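Local coordinates for protein ORF112 (Cyprinid herpesvirus 3, PDB 4WCG) that binds left-handed Z-DNA through its Zalpha domain, and probably helps the virus counter the host interferon response, as its poxvirus relative E3L does, at residues 69-72 with 73-77. Numbering follows the deposited sequence.
With nucleotides of chain D.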
ATOM      1  N   ARG A  69      -5.090   9.296  15.414  1.00 29.10           N
ATOM      2  CA  ARG A  69      -5.609   8.529  14.286  1.00 25.07           C
ATOM      3  C   ARG A  69      -4.836   8.823  12.996  1.00 22.91           C
ATOM      4  O   ARG A  69      -4.518   7.914  12.233  1.00 22.35           O
ATOM      5  CB  ARG A  69      -7.089   8.846  14.105  1.00 29.76           C
ATOM      6  CG  ARG A  69      -7.822   8.000  13.080  1.00 33.28           C
ATOM      7  CD  ARG A  69      -9.296   8.398  13.126  1.00 51.09           C
ATOM      8  NE  ARG A  69     -10.060   7.918  11.981  1.00 62.12           N
ATOM      9  CZ  ARG A  69     -11.378   8.042  11.867  1.00 65.00           C
ATOM     10  NH1 ARG A  69     -12.076   8.631  12.834  1.00 66.02           N
ATOM     11  NH2 ARG A  69     -11.996   7.579  10.788  1.00 51.42           N
ATOM     12  N   SER A  70      -4.511  10.093  12.771  1.00 24.09           N
ATOM     13  CA  SER A  70      -3.801  10.453  11.538  1.00 22.89           C
ATOM     14  C   SER A  70      -2.404   9.825  11.503  1.00 21.86           C
ATOM     15  O   SER A  70      -1.953   9.392  10.451  1.00 21.69           O
ATOM     16  CB  SER A  70      -3.714  11.974  11.373  1.00 25.21           C
ATOM     17  OG  SER A  70      -3.049  12.562  12.476  1.00 29.06           O
ATOM     18  N   GLU A  71      -1.726   9.781  12.652  1.00 23.32           N
ATOM     19  CA  GLU A  71      -0.401   9.172  12.721  1.00 23.18           C
ATOM     20  C   GLU A  71      -0.454   7.679  12.452  1.00 23.31           C
ATOM     21  O   GLU A  71       0.346   7.142  11.695  1.00 21.34           O
ATOM     22  CB  GLU A  71       0.226   9.431  14.094  1.00 30.25           C
ATOM     23  CG  GLU A  71       1.599   8.814  14.272  1.00 35.73           C
ATOM     24  CD  GLU A  71       2.236   9.174  15.603  1.00 57.21           C
ATOM     25  OE1 GLU A  71       1.533   9.744  16.467  1.00 64.98           O
ATOM     26  OE2 GLU A  71       3.440   8.886  15.778  1.00 59.21           O
ATOM     27  N   VAL A  72      -1.408   7.005  13.082  1.00 23.70           N
ATOM     28  CA  VAL A  72      -1.584   5.584  12.837  1.00 19.59           C
ATOM     29  C   VAL A  72      -1.884   5.320  11.350  1.00 20.60           C
ATOM     30  O   VAL A  72      -1.295   4.418  10.735  1.00 18.77           O
ATOM     31  CB  VAL A  72      -2.685   5.011  13.749  1.00 20.92           C
ATOM     32  CG1 VAL A  72      -3.072   3.593  13.318  1.00 22.85           C
ATOM     33  CG2 VAL A  72      -2.193   4.995  15.188  1.00 25.72           C
ATOM     34  N   ASN A  73      -2.762   6.115  10.753  1.00 17.62           N
ATOM     35  CA  ASN A  73      -3.087   5.911   9.344  1.00 16.32           C
ATOM     36  C   ASN A  73      -1.878   6.197   8.458  1.00 18.12           C
ATOM     37  O   ASN A  73      -1.676   5.504   7.463  1.00 19.07           O
ATOM     38  CB  ASN A  73      -4.292   6.769   8.923  1.00 17.95           C
ATOM     39  CG  ASN A  73      -5.600   6.020   9.066  1.00 17.22           C
ATOM     40  OD1 ASN A  73      -5.625   4.797   8.911  1.00 18.60           O
ATOM     41  ND2 ASN A  73      -6.687   6.734   9.326  1.00 18.75           N
ATOM     42  N   ARG A  74      -1.072   7.205   8.798  1.00 16.77           N
ATOM     43  CA  ARG A  74       0.107   7.485   7.983  1.00 17.67           C
ATOM     44  C   ARG A  74       0.995   6.237   7.940  1.00 20.01           C
ATOM     45  O   ARG A  74       1.518   5.853   6.869  1.00 20.70           O
ATOM     46  CB  ARG A  74       0.874   8.688   8.536  1.00 21.16           C
ATOM     47  CG  ARG A  74       2.009   9.153   7.614  1.00 22.88           C
ATOM     48  CD  ARG A  74       2.589  10.481   8.043  1.00 30.43           C
ATOM     49  NE  ARG A  74       3.310  10.372   9.301  1.00 35.08           N
ATOM     50  CZ  ARG A  74       2.864  10.852  10.454  1.00 44.13           C
ATOM     51  NH1 ARG A  74       1.687  11.453  10.504  1.00 40.95           N
ATOM     52  NH2 ARG A  74       3.593  10.725  11.554  1.00 40.46           N
ATOM     53  N   HIS A  75       1.159   5.604   9.098  1.00 18.73           N
ATOM     54  CA  HIS A  75       2.017   4.424   9.156  1.00 18.65           C
ATOM     55  C   HIS A  75       1.373   3.200   8.491  1.00 19.25           C
ATOM     56  O   HIS A  75       2.059   2.456   7.788  1.00 19.09           O
ATOM     57  CB  HIS A  75       2.411   4.125  10.604  1.00 19.01           C
ATOM     58  CG  HIS A  75       3.400   5.097  11.167  1.00 23.14           C
ATOM     59  ND1 HIS A  75       3.069   6.394  11.504  1.00 23.58           N
ATOM     60  CD2 HIS A  75       4.718   4.961  11.442  1.00 25.63           C
ATOM     61  CE1 HIS A  75       4.140   7.010  11.971  1.00 27.31           C
ATOM     62  NE2 HIS A  75       5.155   6.164  11.943  1.00 29.52           N
ATOM     63  N   LEU A  76       0.070   2.993   8.692  1.00 17.81           N
ATOM     64  CA  LEU A  76      -0.626   1.871   8.044  1.00 16.26           C
ATOM     65  C   LEU A  76      -0.501   1.948   6.531  1.00 17.52           C
ATOM     66  O   LEU A  76      -0.157   0.968   5.857  1.00 18.09           O
ATOM     67  CB  LEU A  76      -2.118   1.844   8.419  1.00 16.46           C
ATOM     68  CG  LEU A  76      -2.448   1.356   9.829  1.00 15.49           C
ATOM     69  CD1 LEU A  76      -3.888   1.732  10.194  1.00 19.69           C
ATOM     70  CD2 LEU A  76      -2.271  -0.169   9.889  1.00 18.14           C
ATOM     71  N   TYR A  77      -0.793   3.118   5.973  1.00 16.96           N
ATOM     72  CA  TYR A  77      -0.749   3.230   4.526  1.00 17.21           C
ATOM     73  C   TYR A  77       0.671   3.055   3.983  1.00 19.06           C
ATOM     74  O   TYR A  77       0.856   2.434   2.944  1.00 19.94           O
ATOM     75  CB  TYR A  77      -1.353   4.560   4.070  1.00 17.07           C
ATOM     76  CG  TYR A  77      -2.873   4.525   4.009  1.00 17.91           C
ATOM     77  CD1 TYR A  77      -3.646   4.802   5.135  1.00 17.97           C
ATOM     78  CD2 TYR A  77      -3.521   4.174   2.839  1.00 16.39           C
ATOM     79  CE1 TYR A  77      -5.028   4.764   5.074  1.00 15.47           C
ATOM     80  CE2 TYR A  77      -4.894   4.124   2.763  1.00 17.70           C
ATOM     81  CZ  TYR A  77      -5.648   4.419   3.888  1.00 16.43           C
ATOM     82  OH  TYR A  77      -7.018   4.364   3.787  1.00 18.23           O
TER
ATOM     83  P    DG D   5      -6.849  10.557   8.846  1.00 18.01           P
ATOM     84  OP1  DG D   5      -7.553   9.478   9.498  1.00 19.71           O
ATOM     85  OP2  DG D   5      -6.672  11.798   9.559  1.00 19.84           O
ATOM     86  O5'  DG D   5      -5.448   9.977   8.404  1.00 18.08           O
ATOM     87  C5'  DG D   5      -4.558  10.777   7.675  1.00 18.63           C
ATOM     88  C4'  DG D   5      -3.369   9.967   7.221  1.00 17.00           C
ATOM     89  O4'  DG D   5      -3.795   8.909   6.350  1.00 18.33           O
ATOM     90  C3'  DG D   5      -2.354  10.780   6.429  1.00 19.33           C
ATOM     91  O3'  DG D   5      -1.336  11.149   7.337  1.00 22.47           O
ATOM     92  C2'  DG D   5      -1.857   9.817   5.367  1.00 19.69           C
ATOM     93  C1'  DG D   5      -2.930   8.758   5.247  1.00 18.71           C
ATOM     94  N9   DG D   5      -3.746   8.768   4.039  1.00 19.80           N
ATOM     95  C8   DG D   5      -4.030   7.683   3.257  1.00 20.33           C
ATOM     96  N7   DG D   5      -4.838   7.954   2.277  1.00 18.96           N
ATOM     97  C5   DG D   5      -5.108   9.303   2.421  1.00 17.95           C
ATOM     98  C6   DG D   5      -5.914  10.157   1.644  1.00 17.83           C
ATOM     99  O6   DG D   5      -6.561   9.890   0.644  1.00 19.28           O
ATOM    100  N1   DG D   5      -5.928  11.445   2.155  1.00 16.81           N
ATOM    101  C2   DG D   5      -5.241  11.859   3.263  1.00 16.58           C
ATOM    102  N2   DG D   5      -5.375  13.140   3.592  1.00 16.70           N
ATOM    103  N3   DG D   5      -4.475  11.071   3.990  1.00 17.11           N
ATOM    104  C4   DG D   5      -4.450   9.817   3.512  1.00 17.30           C
ATOM    105  P    DC D   4      -9.290   6.178   5.728  1.00 17.07           P
ATOM    106  OP1  DC D   4      -8.237   5.182   5.980  1.00 18.09           O
ATOM    107  OP2  DC D   4     -10.159   6.587   6.838  1.00 18.85           O
ATOM    108  O5'  DC D   4      -8.624   7.480   5.072  1.00 19.37           O
ATOM    109  C5'  DC D   4      -7.307   7.844   5.398  1.00 18.25           C
ATOM    110  C4'  DC D   4      -7.231   9.342   5.661  1.00 16.99           C
ATOM    111  O4'  DC D   4      -7.511  10.069   4.428  1.00 17.49           O
ATOM    112  C3'  DC D   4      -8.228   9.870   6.701  1.00 17.63           C
ATOM    113  O3'  DC D   4      -7.599  10.887   7.491  1.00 18.04           O
ATOM    114  C2'  DC D   4      -9.323  10.478   5.827  1.00 16.76           C
ATOM    115  C1'  DC D   4      -8.488  11.056   4.690  1.00 16.84           C
ATOM    116  N1   DC D   4      -9.267  11.284   3.455  1.00 16.26           N
ATOM    117  C2   DC D   4      -9.788  12.541   3.190  1.00 16.81           C
ATOM    118  O2   DC D   4      -9.584  13.449   4.004  1.00 17.46           O
ATOM    119  N3   DC D   4     -10.510  12.736   2.054  1.00 17.64           N
ATOM    120  C4   DC D   4     -10.703  11.718   1.210  1.00 16.39           C
ATOM    121  N4   DC D   4     -11.416  11.944   0.102  1.00 19.92           N
ATOM    122  C5   DC D   4     -10.184  10.418   1.473  1.00 18.77           C
ATOM    123  C6   DC D   4      -9.472  10.248   2.587  1.00 16.29           C
ATOM    124  P    DC D   6      -0.976  12.650   7.560  1.00 24.86           P
ATOM    125  OP1  DC D   6       0.085  12.694   8.516  1.00 26.56           O
ATOM    126  OP2  DC D   6      -2.165  13.396   7.776  1.00 25.13           O
ATOM    127  O5'  DC D   6      -0.436  13.044   6.122  1.00 28.84           O
ATOM    128  C5'  DC D   6       0.593  13.991   5.932  1.00 28.96           C
ATOM    129  C4'  DC D   6       0.212  14.958   4.837  1.00 33.05           C
ATOM    130  O4'  DC D   6       0.041  14.264   3.592  1.00 26.70           O
ATOM    131  C3'  DC D   6      -1.089  15.723   5.061  1.00 30.94           C
ATOM    132  O3'  DC D   6      -0.893  17.045   4.597  1.00 37.65           O
ATOM    133  C2'  DC D   6      -2.067  15.018   4.147  1.00 27.44           C
ATOM    134  C1'  DC D   6      -1.175  14.632   2.992  1.00 24.79           C
ATOM    135  N1   DC D   6      -1.667  13.495   2.195  1.00 23.52           N
ATOM    136  C2   DC D   6      -2.530  13.754   1.134  1.00 23.78           C
ATOM    137  O2   DC D   6      -2.878  14.916   0.917  1.00 25.05           O
ATOM    138  N3   DC D   6      -2.994  12.725   0.398  1.00 23.60           N
ATOM    139  C4   DC D   6      -2.612  11.482   0.677  1.00 24.43           C
ATOM    140  N4   DC D   6      -3.074  10.499  -0.087  1.00 26.51           N
ATOM    141  C5   DC D   6      -1.732  11.191   1.752  1.00 23.70           C
ATOM    142  C6   DC D   6      -1.267  12.217   2.460  1.00 22.75           C
TER
HETATM  143  O   HOH W   1      -9.662   6.262   9.518  1.00 26.25           O
HETATM  144  O   HOH W   2      -0.726  13.350  11.497  1.00 42.28           O
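Arg69 and Asn73, one turn apart on the recognition helix (69-81) of this winged helix-turn-helix Zalpha domain, lie side by side, pointing the same way, their guanidinium and amide planes 58° apart. Arg69 meets the DNA through water, which accepts from Arg69 NH2 and Asn73 ND2 and donates to OP2 of DC4 (all nucleotides named belong to chain D). The same Asn73 ND2 donates directly to OP1 of DG5 at 2.9 Å, so the amide nitrogen serves two phosphates, one through solvent.

One residue on, Arg74 reaches the next phosphate. Its chain bends at chi3 (68°), which brings NH1 to 2.8 Å from OP1 of DC6; a second water, 2.6 Å from Ser70 OG, donates to that oxygen and accepts a weak bond from NH1. Arg74 NH2 donates to Pro37 O, so bonds at two nitrogens restrain the guanidinium's rotation. Tyr77 completes the site: its OH donates to OP1 of DC4 at 2.6 Å, and C8 of DG5 lies over the ring centre, 3.3 Å above its plane, the CH-pi contact with a syn guanine by which Zalpha domains recognise the Z conformation.

The remaining side chains face the protein. Val72 and Leu76 lie alongside each other, CG1 to CD1 3.7 Å, with Val72 also against Ala58, Ile61 and Ala62 of helix 58-65. His75 packs on helix 40-52, its NE2 accepting from Ser39 N. With CG beside its own backbone N (chi1 -72°), His75 turns ND1 back to Glu71 O, which accepts from His75 N and, on the opposite face of its carbonyl plane, from His75 ND1 at 2.8 Å, the oxygen lying in the imidazole plane.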